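Local atomic coordinates of D-methionine-binding lipoprotein MetQ (Escherichia coli, PDB entry 4YAH), a protein that binds methionine and serves as the substrate-binding lipoprotein of an ATP-driven D-methionine permease. Residues 33-38 with 59-64; 47-52 with 248-253. All blocks are in the same frame, centred on the assembly; numbering follows the deposited sequence.

Contact 1. Residues 33-38 with 59-64; sequences IKVGVI and LDVELV
Lys-34 and Glu-62 sit side by side on neighbouring parallel strands, 33-38 and 60-64. These are the two strands of a right-handed beta-alpha-beta unit whose helix is 41-57. Lys-34 is extended beyond CG. Its CB lies 4.2 Å from Val-64 CG2 and also near Glu-62 O. CG passes Glu-62 OE1 at 3.7 Å, CD a little farther off, and CE comes closest, 3.4 Å from that oxygen. NZ stays 4.3 Å from Glu-62 OE1, too far for a salt bridge. A water 2.7 Å from Glu-62 OE2 donates to it; its 2.4 Å approach to Lys-34 NZ is too short to be relied on. Glu-62 OE1 also has a weak hydrogen bond with His-32. An alanine at Lys-34 would probably leave the Glu-62 carboxylate without the lysine charge near OE1 and open a gap where CG, CD and CE lie beside it. The other face of the pair is apolar. Ile-33 CG2 meets Val-61 CG2 at 3.7 Å, and helix 241-250 reaches this face through Phe-246, which touches Val-35 and Val-61. Five backbone hydrogen bonds join the strands. In the bond from Val-64 N to Val-35 O (2.9 Å), the donor stands 39° out of the carbonyl plane.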
ATOM      1  N   ILE A  33      14.105  18.958   0.889  1.00 20.00           N
ATOM      2  CA  ILE A  33      13.865  17.649   1.473  1.00 21.26           C
ATOM      3  C   ILE A  33      13.591  16.640   0.356  1.00 19.81           C
ATOM      4  O   ILE A  33      12.905  16.953  -0.597  1.00 22.86           O
ATOM      5  CB  ILE A  33      12.682  17.690   2.489  1.00 21.80           C
ATOM      6  CG1 ILE A  33      12.491  16.340   3.174  1.00 28.25           C
ATOM      7  CG2 ILE A  33      11.398  18.137   1.819  1.00 20.32           C
ATOM      8  CD1 ILE A  33      11.435  16.365   4.276  1.00 25.77           C
ATOM      9  N   LYS A  34      14.173  15.456   0.476  1.00 19.68           N
ATOM     10  CA  LYS A  34      13.930  14.376  -0.488  1.00 20.16           C
ATOM     11  C   LYS A  34      12.930  13.386   0.116  1.00 19.70           C
ATOM     12  O   LYS A  34      13.150  12.884   1.223  1.00 17.79           O
ATOM     13  CB  LYS A  34      15.229  13.655  -0.843  1.00 20.44           C
ATOM     14  CG  LYS A  34      16.261  14.496  -1.618  1.00 24.35           C
ATOM     15  CD  LYS A  34      17.387  13.620  -2.102  1.00 31.87           C
ATOM     16  CE  LYS A  34      18.395  14.418  -2.917  1.00 52.16           C
ATOM     17  NZ  LYS A  34      19.450  13.549  -3.510  1.00 70.22           N
ATOM     18  N   VAL A  35      11.851  13.102  -0.613  1.00 19.12           N
ATOM     19  CA  VAL A  35      10.819  12.174  -0.141  1.00 14.79           C
ATOM     20  C   VAL A  35      10.626  11.042  -1.128  1.00 18.90           C
ATOM     21  O   VAL A  35      10.371  11.286  -2.302  1.00 18.36           O
ATOM     22  CB  VAL A  35       9.479  12.873   0.076  1.00 15.78           C
ATOM     23  CG1 VAL A  35       8.477  11.916   0.713  1.00 16.55           C
ATOM     24  CG2 VAL A  35       9.642  14.108   0.969  1.00 19.60           C
ATOM     25  N   GLY A  36      10.754   9.808  -0.643  1.00 17.25           N
ATOM     26  CA  GLY A  36      10.546   8.638  -1.478  1.00 19.34           C
ATOM     27  C   GLY A  36       9.084   8.258  -1.602  1.00 18.53           C
ATOM     28  O   GLY A  36       8.372   8.160  -0.603  1.00 17.34           O
ATOM     29  N   VAL A  37       8.647   8.043  -2.840  1.00 16.35           N
ATOM     30  CA  VAL A  37       7.264   7.703  -3.172  1.00 16.12           C
ATOM     31  C   VAL A  37       7.256   6.642  -4.259  1.00 17.65           C
ATOM     32  O   VAL A  37       8.283   6.399  -4.900  1.00 16.07           O
ATOM     33  CB  VAL A  37       6.455   8.941  -3.637  1.00 17.70           C
ATOM     34  CG1 VAL A  37       6.488  10.017  -2.559  1.00 21.27           C
ATOM     35  CG2 VAL A  37       7.000   9.517  -4.925  1.00 19.44           C
ATOM     36  N   ILE A  38       6.101   6.011  -4.469  1.00 15.75           N
ATOM     37  CA  ILE A  38       5.995   4.967  -5.493  1.00 18.81           C
ATOM     38  C   ILE A  38       5.415   5.527  -6.793  1.00 20.85           C
ATOM     39  O   ILE A  38       4.448   6.303  -6.768  1.00 20.62           O
ATOM     40  CB  ILE A  38       5.111   3.798  -5.031  1.00 18.16           C
ATOM     41  CG1 ILE A  38       5.465   3.365  -3.610  1.00 18.66           C
ATOM     42  CG2 ILE A  38       5.252   2.626  -6.009  1.00 16.82           C
ATOM     43  CD1 ILE A  38       6.880   2.880  -3.441  1.00 20.39           C
ATOM     44  N   LEU A  59       8.929  25.632   0.424  1.00 28.78           N
ATOM     45  CA  LEU A  59       9.793  24.484   0.689  1.00 20.81           C
ATOM     46  C   LEU A  59      10.079  23.745  -0.615  1.00 21.92           C
ATOM     47  O   LEU A  59       9.167  23.509  -1.406  1.00 25.77           O
ATOM     48  CB  LEU A  59       9.137  23.530   1.694  1.00 22.28           C
ATOM     49  CG  LEU A  59       9.902  22.246   2.015  1.00 22.65           C
ATOM     50  CD1 LEU A  59      11.185  22.577   2.766  1.00 28.16           C
ATOM     51  CD2 LEU A  59       9.022  21.296   2.813  1.00 19.76           C
ATOM     52  N   ASP A  60      11.335  23.369  -0.826  1.00 23.03           N
ATOM     53  CA  ASP A  60      11.730  22.646  -2.026  1.00 24.76           C
ATOM     54  C   ASP A  60      11.707  21.147  -1.754  1.00 21.95           C
ATOM     55  O   ASP A  60      12.662  20.585  -1.219  1.00 22.81           O
ATOM     56  CB  ASP A  60      13.120  23.098  -2.484  1.00 25.09           C
ATOM     57  CG  ASP A  60      13.551  22.453  -3.790  1.00 52.42           C
ATOM     58  OD1 ASP A  60      12.693  21.861  -4.489  1.00 51.72           O
ATOM     59  OD2 ASP A  60      14.754  22.551  -4.124  1.00 65.87           O
ATOM     60  N   VAL A  61      10.594  20.509  -2.106  1.00 22.10           N
ATOM     61  CA  VAL A  61      10.463  19.059  -1.996  1.00 23.49           C
ATOM     62  C   VAL A  61      10.876  18.357  -3.295  1.00 22.50           C
ATOM     63  O   VAL A  61      10.357  18.661  -4.367  1.00 25.47           O
ATOM     64  CB  VAL A  61       9.025  18.667  -1.654  1.00 23.82           C
ATOM     65  CG1 VAL A  61       8.870  17.141  -1.605  1.00 22.70           C
ATOM     66  CG2 VAL A  61       8.612  19.299  -0.317  1.00 23.64           C
ATOM     67  N   GLU A  62      11.811  17.421  -3.172  1.00 20.00           N
ATOM     68  CA  GLU A  62      12.225  16.572  -4.276  1.00 23.00           C
ATOM     69  C   GLU A  62      11.622  15.191  -4.093  1.00 23.28           C
ATOM     70  O   GLU A  62      11.861  14.554  -3.067  1.00 19.56           O
ATOM     71  CB  GLU A  62      13.749  16.473  -4.343  1.00 24.13           C
ATOM     72  CG  GLU A  62      14.223  15.629  -5.496  1.00 26.46           C
ATOM     73  CD  GLU A  62      15.732  15.529  -5.563  1.00 41.01           C
ATOM     74  OE1 GLU A  62      16.413  16.320  -4.879  1.00 28.51           O
ATOM     75  OE2 GLU A  62      16.242  14.656  -6.297  1.00 38.77           O
ATOM     76  N   LEU A  63      10.860  14.721  -5.082  1.00 19.83           N
ATOM     77  CA  LEU A  63      10.326  13.367  -5.038  1.00 20.70           C
ATOM     78  C   LEU A  63      11.333  12.404  -5.647  1.00 22.15           C
ATOM     79  O   LEU A  63      11.852  12.636  -6.745  1.00 25.12           O
ATOM     80  CB  LEU A  63       8.990  13.295  -5.769  1.00 18.66           C
ATOM     81  CG  LEU A  63       7.920  14.242  -5.224  1.00 24.37           C
ATOM     82  CD1 LEU A  63       6.659  14.151  -6.061  1.00 27.80           C
ATOM     83  CD2 LEU A  63       7.613  13.967  -3.735  1.00 21.50           C
ATOM     84  N   VAL A  64      11.669  11.366  -4.895  1.00 17.05           N
ATOM     85  CA  VAL A  64      12.502  10.287  -5.381  1.00 16.70           C
ATOM     86  C   VAL A  64      11.589   9.103  -5.581  1.00 18.11           C
ATOM     87  O   VAL A  64      10.938   8.678  -4.633  1.00 18.91           O
ATOM     88  CB  VAL A  64      13.618   9.943  -4.393  1.00 18.18           C
ATOM     89  CG1 VAL A  64      14.499   8.825  -4.914  1.00 23.08           C
ATOM     90  CG2 VAL A  64      14.474  11.186  -4.105  1.00 23.83           C
TER
HETATM   91  O   HOH W   1      18.426  13.179  -5.701  1.00 50.24           O

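Contact 2. Residues 47-52 with 248-253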
ATOM      1  N   GLU A  47       2.958  14.681  -5.880  1.00 19.21           N
ATOM      2  CA  GLU A  47       3.254  15.890  -6.641  1.00 19.75           C
ATOM      3  C   GLU A  47       2.359  17.043  -6.179  1.00 18.61           C
ATOM      4  O   GLU A  47       2.786  18.189  -6.167  1.00 23.00           O
ATOM      5  CB  GLU A  47       3.094  15.637  -8.153  1.00 23.10           C
ATOM      6  CG  GLU A  47       4.264  14.861  -8.730  1.00 26.41           C
ATOM      7  CD  GLU A  47       4.193  14.706 -10.234  1.00 48.82           C
ATOM      8  OE1 GLU A  47       3.318  15.345 -10.861  1.00 45.40           O
ATOM      9  OE2 GLU A  47       5.020  13.946 -10.780  1.00 50.26           O
ATOM     10  N   VAL A  48       1.130  16.743  -5.777  1.00 21.08           N
ATOM     11  CA  VAL A  48       0.254  17.790  -5.276  1.00 22.59           C
ATOM     12  C   VAL A  48       0.790  18.284  -3.921  1.00 22.74           C
ATOM     13  O   VAL A  48       0.787  19.487  -3.647  1.00 24.14           O
ATOM     14  CB  VAL A  48      -1.190  17.288  -5.159  1.00 21.88           C
ATOM     15  CG1 VAL A  48      -2.098  18.339  -4.562  1.00 23.71           C
ATOM     16  CG2 VAL A  48      -1.694  16.885  -6.542  1.00 23.79           C
ATOM     17  N   ALA A  49       1.270  17.360  -3.090  1.00 18.86           N
ATOM     18  CA  ALA A  49       1.848  17.734  -1.786  1.00 18.69           C
ATOM     19  C   ALA A  49       3.082  18.601  -1.973  1.00 20.25           C
ATOM     20  O   ALA A  49       3.302  19.565  -1.248  1.00 20.83           O
ATOM     21  CB  ALA A  49       2.203  16.503  -0.983  1.00 20.78           C
ATOM     22  N   GLN A  50       3.894  18.227  -2.953  1.00 21.27           N
ATOM     23  CA  GLN A  50       5.064  18.998  -3.347  1.00 20.47           C
ATOM     24  C   GLN A  50       4.666  20.426  -3.689  1.00 25.31           C
ATOM     25  O   GLN A  50       5.323  21.386  -3.288  1.00 23.94           O
ATOM     26  CB  GLN A  50       5.731  18.307  -4.536  1.00 22.19           C
ATOM     27  CG  GLN A  50       6.921  19.003  -5.142  1.00 25.03           C
ATOM     28  CD  GLN A  50       7.410  18.247  -6.376  1.00 25.37           C
ATOM     29  OE1 GLN A  50       6.634  17.999  -7.294  1.00 26.57           O
ATOM     30  NE2 GLN A  50       8.670  17.834  -6.371  1.00 26.30           N
ATOM     31  N   LYS A  51       3.569  20.557  -4.423  1.00 22.54           N
ATOM     32  CA  LYS A  51       3.078  21.855  -4.842  1.00 25.90           C
ATOM     33  C   LYS A  51       2.595  22.673  -3.649  1.00 27.23           C
ATOM     34  O   LYS A  51       2.938  23.851  -3.524  1.00 27.82           O
ATOM     35  CB  LYS A  51       1.948  21.677  -5.852  1.00 31.46           C
ATOM     36  CG  LYS A  51       1.343  22.960  -6.383  1.00 38.28           C
ATOM     37  CD  LYS A  51      -0.159  22.788  -6.595  1.00 50.79           C
ATOM     38  CE  LYS A  51      -0.822  24.088  -6.998  1.00 62.54           C
ATOM     39  NZ  LYS A  51      -2.300  23.965  -7.069  1.00 69.66           N
ATOM     40  N   VAL A  52       1.784  22.055  -2.790  1.00 24.31           N
ATOM     41  CA  VAL A  52       1.305  22.720  -1.574  1.00 24.09           C
ATOM     42  C   VAL A  52       2.490  23.189  -0.746  1.00 22.07           C
ATOM     43  O   VAL A  52       2.491  24.310  -0.244  1.00 28.64           O
ATOM     44  CB  VAL A  52       0.399  21.793  -0.722  1.00 25.29           C
ATOM     45  CG1 VAL A  52       0.046  22.433   0.635  1.00 24.46           C
ATOM     46  CG2 VAL A  52      -0.871  21.472  -1.471  1.00 25.83           C
ATOM     47  N   GLN A 248       2.439  18.622   6.830  1.00 17.25           N
ATOM     48  CA  GLN A 248       1.307  19.540   6.776  1.00 19.60           C
ATOM     49  C   GLN A 248       0.838  19.754   5.336  1.00 23.76           C
ATOM     50  O   GLN A 248      -0.364  19.899   5.084  1.00 21.68           O
ATOM     51  CB  GLN A 248       1.666  20.877   7.445  1.00 21.53           C
ATOM     52  CG  GLN A 248       1.569  20.791   8.972  1.00 39.17           C
ATOM     53  CD  GLN A 248       2.185  21.974   9.712  1.00 51.12           C
ATOM     54  OE1 GLN A 248       1.496  22.946  10.037  1.00 43.80           O
ATOM     55  NE2 GLN A 248       3.476  21.875  10.020  1.00 37.99           N
ATOM     56  N   ALA A 249       1.777  19.734   4.396  1.00 18.81           N
ATOM     57  CA  ALA A 249       1.451  19.911   2.985  1.00 21.23           C
ATOM     58  C   ALA A 249       0.681  18.704   2.455  1.00 25.41           C
ATOM     59  O   ALA A 249      -0.296  18.840   1.718  1.00 20.82           O
ATOM     60  CB  ALA A 249       2.721  20.132   2.181  1.00 17.93           C
ATOM     61  N   TYR A 250       1.124  17.520   2.837  1.00 17.61           N
ATOM     62  CA  TYR A 250       0.476  16.297   2.376  1.00 17.42           C
ATOM     63  C   TYR A 250      -0.934  16.175   2.972  1.00 20.36           C
ATOM     64  O   TYR A 250      -1.892  15.767   2.297  1.00 20.89           O
ATOM     65  CB  TYR A 250       1.331  15.100   2.758  1.00 16.73           C
ATOM     66  CG  TYR A 250       1.129  13.862   1.893  1.00 20.58           C
ATOM     67  CD1 TYR A 250       2.137  13.418   1.059  1.00 19.87           C
ATOM     68  CD2 TYR A 250      -0.052  13.145   1.921  1.00 20.80           C
ATOM     69  CE1 TYR A 250       1.985  12.290   0.273  1.00 19.89           C
ATOM     70  CE2 TYR A 250      -0.213  12.007   1.131  1.00 23.92           C
ATOM     71  CZ  TYR A 250       0.808  11.599   0.305  1.00 22.57           C
ATOM     72  OH  TYR A 250       0.673  10.477  -0.494  1.00 24.56           O
ATOM     73  N   GLN A 251      -1.053  16.503   4.256  1.00 17.81           N
ATOM     74  CA  GLN A 251      -2.327  16.433   4.956  1.00 20.35           C
ATOM     75  C   GLN A 251      -3.169  17.684   4.678  1.00 26.20           C
ATOM     76  O   GLN A 251      -3.460  18.477   5.586  1.00 22.26           O
ATOM     77  CB  GLN A 251      -2.084  16.270   6.455  1.00 20.01           C
ATOM     78  CG  GLN A 251      -1.270  15.043   6.792  1.00 16.17           C
ATOM     79  CD  GLN A 251      -1.083  14.866   8.294  1.00 18.32           C
ATOM     80  OE1 GLN A 251      -1.167  15.831   9.062  1.00 16.99           O
ATOM     81  NE2 GLN A 251      -0.825  13.629   8.719  1.00 16.65           N
ATOM     82  N   SER A 252      -3.552  17.851   3.414  1.00 22.64           N
ATOM     83  CA  SER A 252      -4.277  19.040   2.982  1.00 23.88           C
ATOM     84  C   SER A 252      -5.461  18.650   2.127  1.00 25.17           C
ATOM     85  O   SER A 252      -5.473  17.576   1.538  1.00 22.59           O
ATOM     86  CB  SER A 252      -3.357  19.983   2.211  1.00 25.86           C
ATOM     87  OG  SER A 252      -2.864  19.387   1.012  1.00 28.28           O
ATOM     88  N   ASP A 253      -6.454  19.526   2.063  1.00 31.17           N
ATOM     89  CA  ASP A 253      -7.628  19.274   1.235  1.00 28.82           C
ATOM     90  C   ASP A 253      -7.240  19.095  -0.229  1.00 26.15           C
ATOM     91  O   ASP A 253      -7.820  18.273  -0.929  1.00 32.03           O
ATOM     92  CB  ASP A 253      -8.641  20.415   1.363  1.00 36.44           C
ATOM     93  CG  ASP A 253      -9.278  20.486   2.743  1.00 51.66           C
ATOM     94  OD1 ASP A 253      -9.312  19.454   3.447  1.00 53.96           O
ATOM     95  OD2 ASP A 253      -9.755  21.579   3.118  1.00 58.41           O
TER
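Two helices of the same lobe of this periplasmic-binding-protein fold pack here. Helix 41-57 meets the C-terminal end of helix 241-250 and the turn that follows it. Small residues let the backbones come close: the CA atoms of Ala-49 and Tyr-250 are 4.6 Å apart. Ala-49 CB approaches the Tyr-250 ring obliquely, 3.7 Å from CD1. With Tyr-250 CG anti to its backbone N (chi1 -156°), CD1 is brought to Ala-49 CB, and the ring goes on to touch Val-45 and strand 103-111. One residue before Tyr-250, Ala-249 CB lies 3.5 Å from Ala-49 O. Val-52 divides its methyls between the helix end and the turn. CG1 rests on Ala-249, 3.7 Å from CA, while CG2 reaches Ser-252 OG at 3.8 Å. That hydroxyl donates to Ala-249 O over 2.7 Å, tilted 21° from the carbonyl plane. Ser-252 is also the N-cap of helix 253-262, where OG has a weak hydrogen bond with Val-255 N. The salt bridge of Lys-51 with Glu-254 ties helix 41-57 to helix 253-262. Between the two segments the contact is by van der Waals packing. Ser-252 OG keeps both polar partners, Ala-249 O and weakly Val-255 N, beside the Val-52 methyl.

Helix 41-57 connects the two contacts. It is the crossover between the strands of contact 1, and it supplies residues 47-52 to contact 2. The contact centres are 12 Å apart. Gln-50 links them directly: its NE2 lies 2.7 Å from Val-61 O, a probable hydrogen bond. Leu-63 packs on the same helix, with CD1 3.7 Å from Glu-47 CG. Helix 241-250 also serves both, covering the apolar side of the strands and ending in contact 2. Neither contact lines the methionine pocket. The bound methionine is about 10 Å from the side chain of Val-37 and about 9 Å from that of Tyr-250. Both contacts lie in the same lobe, near the site but not among the residues that contact the ligand.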